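Local coordinates for development-specific protein S (Myxococcus xanthus, PDB 1NPS) that assembles on the surface of myxospores in the presence of calcium ions, its N-terminal domain, the part described here, binding two of them, at residues Asn8-Gly13 against Asn67-Gly72; Thr37-Lys42 against Pro73-Val78. One frame throughout, in Å; residues are numbered along the deposited sequence.

Contact 1 of 2, residues Asn8-Gly13 against Asn67-Gly72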
loop_
_atom_site.group_PDB
_atom_site.type_symbol
_atom_site.label_atom_id
_atom_site.label_comp_id
_atom_site.label_asym_id
_atom_site.label_seq_id
_atom_site.Cartn_x
_atom_site.Cartn_y
_atom_site.Cartn_z
ATOM N N ASN A 8 6.499 7.214 6.296
ATOM C CA ASN A 8 7.596 7.973 5.694
ATOM C C ASN A 8 8.418 7.099 4.749
ATOM O O ASN A 8 8.319 5.866 4.778
ATOM C CB ASN A 8 8.515 8.569 6.765
ATOM C CG ASN A 8 7.797 9.545 7.685
ATOM O OD1 ASN A 8 7.933 9.473 8.905
ATOM N ND2 ASN A 8 7.016 10.453 7.105
ATOM N N GLU A 9 9.187 7.747 3.879
ATOM C CA GLU A 9 10.040 7.049 2.917
ATOM C C GLU A 9 11.161 6.233 3.582
ATOM O O GLU A 9 11.447 6.396 4.765
ATOM C CB GLU A 9 10.634 8.051 1.910
ATOM C CG GLU A 9 9.586 8.682 0.986
ATOM C CD GLU A 9 10.168 9.542 -0.127
ATOM O OE1 GLU A 9 11.290 10.067 0.015
ATOM O OE2 GLU A 9 9.488 9.701 -1.160
ATOM N N ASP A 10 11.776 5.342 2.806
ATOM C CA ASP A 10 12.872 4.492 3.280
ATOM C C ASP A 10 12.487 3.639 4.479
ATOM O O ASP A 10 13.284 3.424 5.373
ATOM C CB ASP A 10 14.105 5.342 3.620
ATOM C CG ASP A 10 14.590 6.172 2.437
ATOM O OD1 ASP A 10 14.504 5.691 1.285
ATOM O OD2 ASP A 10 15.057 7.306 2.659
ATOM N N PHE A 11 11.239 3.185 4.494
ATOM C CA PHE A 11 10.712 2.340 5.563
ATOM C C PHE A 11 10.850 2.928 6.983
ATOM O O PHE A 11 11.285 2.244 7.907
ATOM C CB PHE A 11 11.360 0.942 5.481
ATOM C CG PHE A 11 11.531 0.428 4.061
ATOM C CD1 PHE A 11 10.472 0.455 3.153
ATOM C CD2 PHE A 11 12.769 -0.039 3.621
ATOM C CE1 PHE A 11 10.650 0.030 1.836
ATOM C CE2 PHE A 11 12.945 -0.464 2.298
ATOM C CZ PHE A 11 11.885 -0.425 1.413
ATOM N N GLN A 12 10.448 4.183 7.161
ATOM C CA GLN A 12 10.528 4.818 8.477
ATOM C C GLN A 12 9.135 5.189 8.954
ATOM O O GLN A 12 8.197 5.173 8.179
ATOM C CB GLN A 12 11.376 6.090 8.415
ATOM C CG GLN A 12 12.829 5.876 8.052
ATOM C CD GLN A 12 13.702 5.712 9.270
ATOM O OE1 GLN A 12 13.774 6.602 10.116
ATOM N NE2 GLN A 12 14.388 4.586 9.363
ATOM N N GLY A 13 9.012 5.558 10.221
ATOM C CA GLY A 13 7.723 5.949 10.762
ATOM C C GLY A 13 6.702 4.852 11.000
ATOM O O GLY A 13 7.003 3.669 10.917
ATOM N N ASN A 67 10.180 -4.409 -2.574
ATOM C CA ASN A 67 10.355 -3.256 -1.703
ATOM C C ASN A 67 10.467 -1.939 -2.472
ATOM O O ASN A 67 11.085 -1.882 -3.530
ATOM C CB ASN A 67 11.576 -3.447 -0.800
ATOM C CG ASN A 67 11.331 -4.458 0.297
ATOM O OD1 ASN A 67 10.256 -5.075 0.370
ATOM N ND2 ASN A 67 12.304 -4.605 1.179
ATOM N N ALA A 68 9.822 -0.903 -1.949
ATOM C CA ALA A 68 9.835 0.421 -2.579
ATOM C C ALA A 68 10.036 1.477 -1.509
ATOM O O ALA A 68 9.122 1.765 -0.738
ATOM C CB ALA A 68 8.527 0.664 -3.318
ATOM N N GLU A 69 11.245 2.018 -1.443
ATOM C CA GLU A 69 11.608 3.050 -0.467
ATOM C C GLU A 69 10.848 4.362 -0.667
ATOM O O GLU A 69 10.818 5.213 0.219
ATOM C CB GLU A 69 13.111 3.354 -0.549
ATOM C CG GLU A 69 13.514 4.077 -1.848
ATOM C CD GLU A 69 14.930 4.636 -1.813
ATOM O OE1 GLU A 69 15.877 3.846 -2.026
ATOM O OE2 GLU A 69 15.088 5.863 -1.587
ATOM N N GLU A 70 10.341 4.566 -1.874
ATOM C CA GLU A 70 9.591 5.768 -2.190
ATOM C C GLU A 70 8.530 5.432 -3.237
ATOM O O GLU A 70 8.611 4.395 -3.898
ATOM C CB GLU A 70 10.535 6.878 -2.659
ATOM C CG GLU A 70 11.160 6.676 -4.016
ATOM C CD GLU A 70 11.147 7.958 -4.840
ATOM O OE1 GLU A 70 10.548 8.972 -4.391
ATOM O OE2 GLU A 70 11.722 7.952 -5.951
ATOM N N LEU A 71 7.554 6.316 -3.411
ATOM C CA LEU A 71 6.445 6.069 -4.332
ATOM C C LEU A 71 6.238 7.147 -5.394
ATOM O O LEU A 71 5.170 7.217 -6.013
ATOM C CB LEU A 71 5.148 5.888 -3.526
ATOM C CG LEU A 71 5.092 4.694 -2.568
ATOM C CD1 LEU A 71 3.810 4.750 -1.788
ATOM C CD2 LEU A 71 5.206 3.376 -3.329
ATOM N N GLY A 72 7.242 8.003 -5.569
ATOM C CA GLY A 72 7.149 9.050 -6.560
ATOM C C GLY A 72 5.868 9.854 -6.469
ATOM O O GLY A 72 5.537 10.358 -5.397
HETATM O O HOH W 1 7.338 8.173 -1.673
#

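Contact 2 of 2, residues Thr37-Lys42 against Pro73-Val78. With CA (calcium ion), chain B.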
loop_
_atom_site.group_PDB
_atom_site.type_symbol
_atom_site.label_atom_id
_atom_site.label_comp_id
_atom_site.label_asym_id
_atom_site.label_seq_id
_atom_site.Cartn_x
_atom_site.Cartn_y
_atom_site.Cartn_z
ATOM N N THR A 37 -1.212 8.868 3.158
ATOM C CA THR A 37 -0.093 8.993 4.100
ATOM C C THR A 37 1.067 8.054 3.795
ATOM O O THR A 37 2.215 8.316 4.190
ATOM C CB THR A 37 -0.521 8.781 5.582
ATOM O OG1 THR A 37 -1.140 7.496 5.738
ATOM C CG2 THR A 37 -1.465 9.890 6.052
ATOM N N ILE A 38 0.787 6.984 3.063
ATOM C CA ILE A 38 1.800 5.997 2.714
ATOM C C ILE A 38 2.937 6.590 1.881
ATOM O O ILE A 38 2.708 7.315 0.917
ATOM C CB ILE A 38 1.153 4.813 1.996
ATOM C CG1 ILE A 38 0.165 4.138 2.947
ATOM C CG2 ILE A 38 2.206 3.851 1.504
ATOM C CD1 ILE A 38 -0.563 2.984 2.332
ATOM N N SER A 39 4.172 6.302 2.285
ATOM C CA SER A 39 5.338 6.837 1.588
ATOM C C SER A 39 6.350 5.766 1.175
ATOM O O SER A 39 7.239 6.011 0.357
ATOM C CB SER A 39 5.989 7.930 2.442
ATOM O OG SER A 39 5.016 8.882 2.877
ATOM N N SER A 40 6.211 4.571 1.727
ATOM C CA SER A 40 7.098 3.464 1.358
ATOM C C SER A 40 6.432 2.136 1.707
ATOM O O SER A 40 5.535 2.086 2.559
ATOM C CB SER A 40 8.508 3.611 1.975
ATOM O OG SER A 40 8.538 3.488 3.383
ATOM N N VAL A 41 6.786 1.085 0.971
ATOM C CA VAL A 41 6.190 -0.223 1.171
ATOM C C VAL A 41 7.179 -1.366 0.990
ATOM O O VAL A 41 8.058 -1.320 0.125
ATOM C CB VAL A 41 5.046 -0.461 0.152
ATOM C CG1 VAL A 41 4.340 -1.781 0.438
ATOM C CG2 VAL A 41 4.051 0.692 0.175
ATOM N N LYS A 42 7.028 -2.390 1.821
ATOM C CA LYS A 42 7.853 -3.585 1.734
ATOM C C LYS A 42 6.962 -4.666 1.132
ATOM O O LYS A 42 5.793 -4.800 1.503
ATOM C CB LYS A 42 8.355 -4.025 3.116
ATOM C CG LYS A 42 9.455 -3.148 3.702
ATOM C CD LYS A 42 10.058 -3.783 4.941
ATOM C CE LYS A 42 11.173 -2.923 5.493
ATOM N NZ LYS A 42 11.779 -3.500 6.720
ATOM N N PRO A 73 5.085 9.921 -7.561
ATOM C CA PRO A 73 3.820 10.673 -7.616
ATOM C C PRO A 73 2.687 10.203 -6.689
ATOM O O PRO A 73 1.794 10.978 -6.366
ATOM C CB PRO A 73 3.446 10.607 -9.102
ATOM C CG PRO A 73 4.018 9.274 -9.530
ATOM C CD PRO A 73 5.368 9.263 -8.851
ATOM N N LEU A 74 2.700 8.934 -6.289
ATOM C CA LEU A 74 1.666 8.441 -5.392
ATOM C C LEU A 74 2.022 8.614 -3.910
ATOM O O LEU A 74 1.282 8.177 -3.028
ATOM C CB LEU A 74 1.288 6.990 -5.716
ATOM C CG LEU A 74 0.115 6.865 -6.709
ATOM C CD1 LEU A 74 0.606 7.003 -8.150
ATOM C CD2 LEU A 74 -0.599 5.536 -6.523
ATOM N N ASN A 75 3.163 9.241 -3.635
ATOM C CA ASN A 75 3.564 9.468 -2.261
ATOM C C ASN A 75 2.481 10.303 -1.590
ATOM O O ASN A 75 2.050 11.317 -2.148
ATOM C CB ASN A 75 4.898 10.215 -2.207
ATOM C CG ASN A 75 5.244 10.682 -0.805
ATOM O OD1 ASN A 75 5.421 9.881 0.101
ATOM N ND2 ASN A 75 5.291 11.992 -0.614
ATOM N N ASN A 76 2.047 9.886 -0.399
ATOM C CA ASN A 76 1.007 10.609 0.340
ATOM C C ASN A 76 -0.203 10.885 -0.563
ATOM O O ASN A 76 -0.801 11.965 -0.526
ATOM C CB ASN A 76 1.555 11.927 0.916
ATOM C CG ASN A 76 2.515 11.717 2.103
ATOM O OD1 ASN A 76 2.620 10.620 2.676
ATOM N ND2 ASN A 76 3.180 12.787 2.505
ATOM N N ASN A 77 -0.574 9.888 -1.356
ATOM C CA ASN A 77 -1.685 10.007 -2.286
ATOM C C ASN A 77 -2.394 8.692 -2.520
ATOM O O ASN A 77 -2.968 8.501 -3.583
ATOM C CB ASN A 77 -1.200 10.532 -3.646
ATOM C CG ASN A 77 -1.318 12.041 -3.777
ATOM O OD1 ASN A 77 -2.305 12.642 -3.352
ATOM N ND2 ASN A 77 -0.312 12.663 -4.389
ATOM N N VAL A 78 -2.291 7.748 -1.594
ATOM C CA VAL A 78 -2.963 6.456 -1.765
ATOM C C VAL A 78 -4.269 6.423 -0.967
ATOM O O VAL A 78 -4.279 6.713 0.231
ATOM C CB VAL A 78 -2.033 5.264 -1.385
ATOM C CG1 VAL A 78 -2.760 3.940 -1.524
ATOM C CG2 VAL A 78 -0.794 5.251 -2.288
HETATM CA CA CA B . 3.869 9.631 4.061
HETATM O O HOH W 2 -2.294 6.193 2.195
HETATM O O HOH W 3 0.395 7.503 -0.327
HETATM O O HOH W 4 3.535 10.694 5.186
#

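Contact 1 of 2, residues Asn8-Gly13 against Asn67-Gly72
Asp10 and Glu69 join the two loops through one nearly straight backbone hydrogen bond, Asp10 N to Glu69 O at 2.8 Å. Beside this bond Phe11 supplies the apolar part of the contact. Its CZ packs on Asn67 CB at 3.8 Å and its CE1 lies 3.5 Å from Ala68 O, so a large flat residue spans the chain from Asn67 to Glu69. Asn67 turns its polar end elsewhere, OD1 accepting a hydrogen bond from Val43 N. On the other flank Glu9 sets its CB against Glu69 O at 3.3 Å. Its CG stands beside the backbone N (chi1 -67°), and the extended chain then runs alongside Glu70, OE2 lying 3.4 Å from Glu70 CB. The two carboxylates come near each other without a hydrogen bond, Glu9 OE2 to Glu70 OE1 being 3.5 Å. A water 2.7 Å from Glu9 OE2, which can donate to it, accepts from Leu71 N. An alanine in place of Glu9 would probably cost the water this acceptor and open a gap beside Glu70 CB. Asp10 and Glu69 run side by side, their carboxylate planes 77° apart, with Asp10 OD1 only 2.9 Å from Glu69 OE2. That approach probably costs energy if both are charged; the backbone bond, the water and Phe11 act directly against this acidic crowding, while Ser40 OG, bonded to Asn8 O and Phe11 N, holds the first loop.

Contact 2 of 2, residues Thr37-Lys42 against Pro73-Val78
The first calcium site of this beta/gamma-crystallin domain is built where Thr37 and Ser39 face Asn76. Thr37 gives its backbone O to the ion at 2.1 Å, Ser39 its OG and Asn76 its side-chain OD1, also at 2.1 Å; Tyr7 O is a further ligand. All are oxygens, as calcium prefers, and the ion draws together atoms that would otherwise repel, Thr37 O and Asn76 OD1 being 2.8 Å apart. The one-carbon serine side chain of Ser39, with OG beside its own backbone N (chi1 -50°), puts the hydroxyl on the ion. Each side of the site belongs to a different Greek key, and each carries the family's calcium motif, rich in Asn and Ser: residues 36-40 in the first, 76-80 in the second, where a type II beta turn runs from Leu74 to Asn77. Asn76 sits in that turn with positive phi, a conformation asparagine tolerates well. The turn is tied to the first motif by Asn76 N donating to Ile38 O at 3.0 Å. Ile38 O also accepts from a water that itself accepts from Asn77 N, and a second water links Thr37 N to Val78 O.

In the fold
Contacts 1 and 2 have centres about 7 Å apart, on the same side of the chain's centre, and each joins the first Greek key to the second. Along the chain their segments alternate: 8-13, 37-42, 67-72, then 73-78. The last two are consecutive pieces of the connection between strands 61-64 and 80-85, so one long loop serves both. Strand 40-42, at an edge of the three-stranded sheet and part of contact 2, also holds both loops of contact 1, Val41 O probably accepting from Ala68 N. Contact 1 is a surface contact, while contact 2 is partly buried and holds a calcium ion with ligands from both Greek keys, consistent with calcium bridging the two motifs of the N-terminal domain.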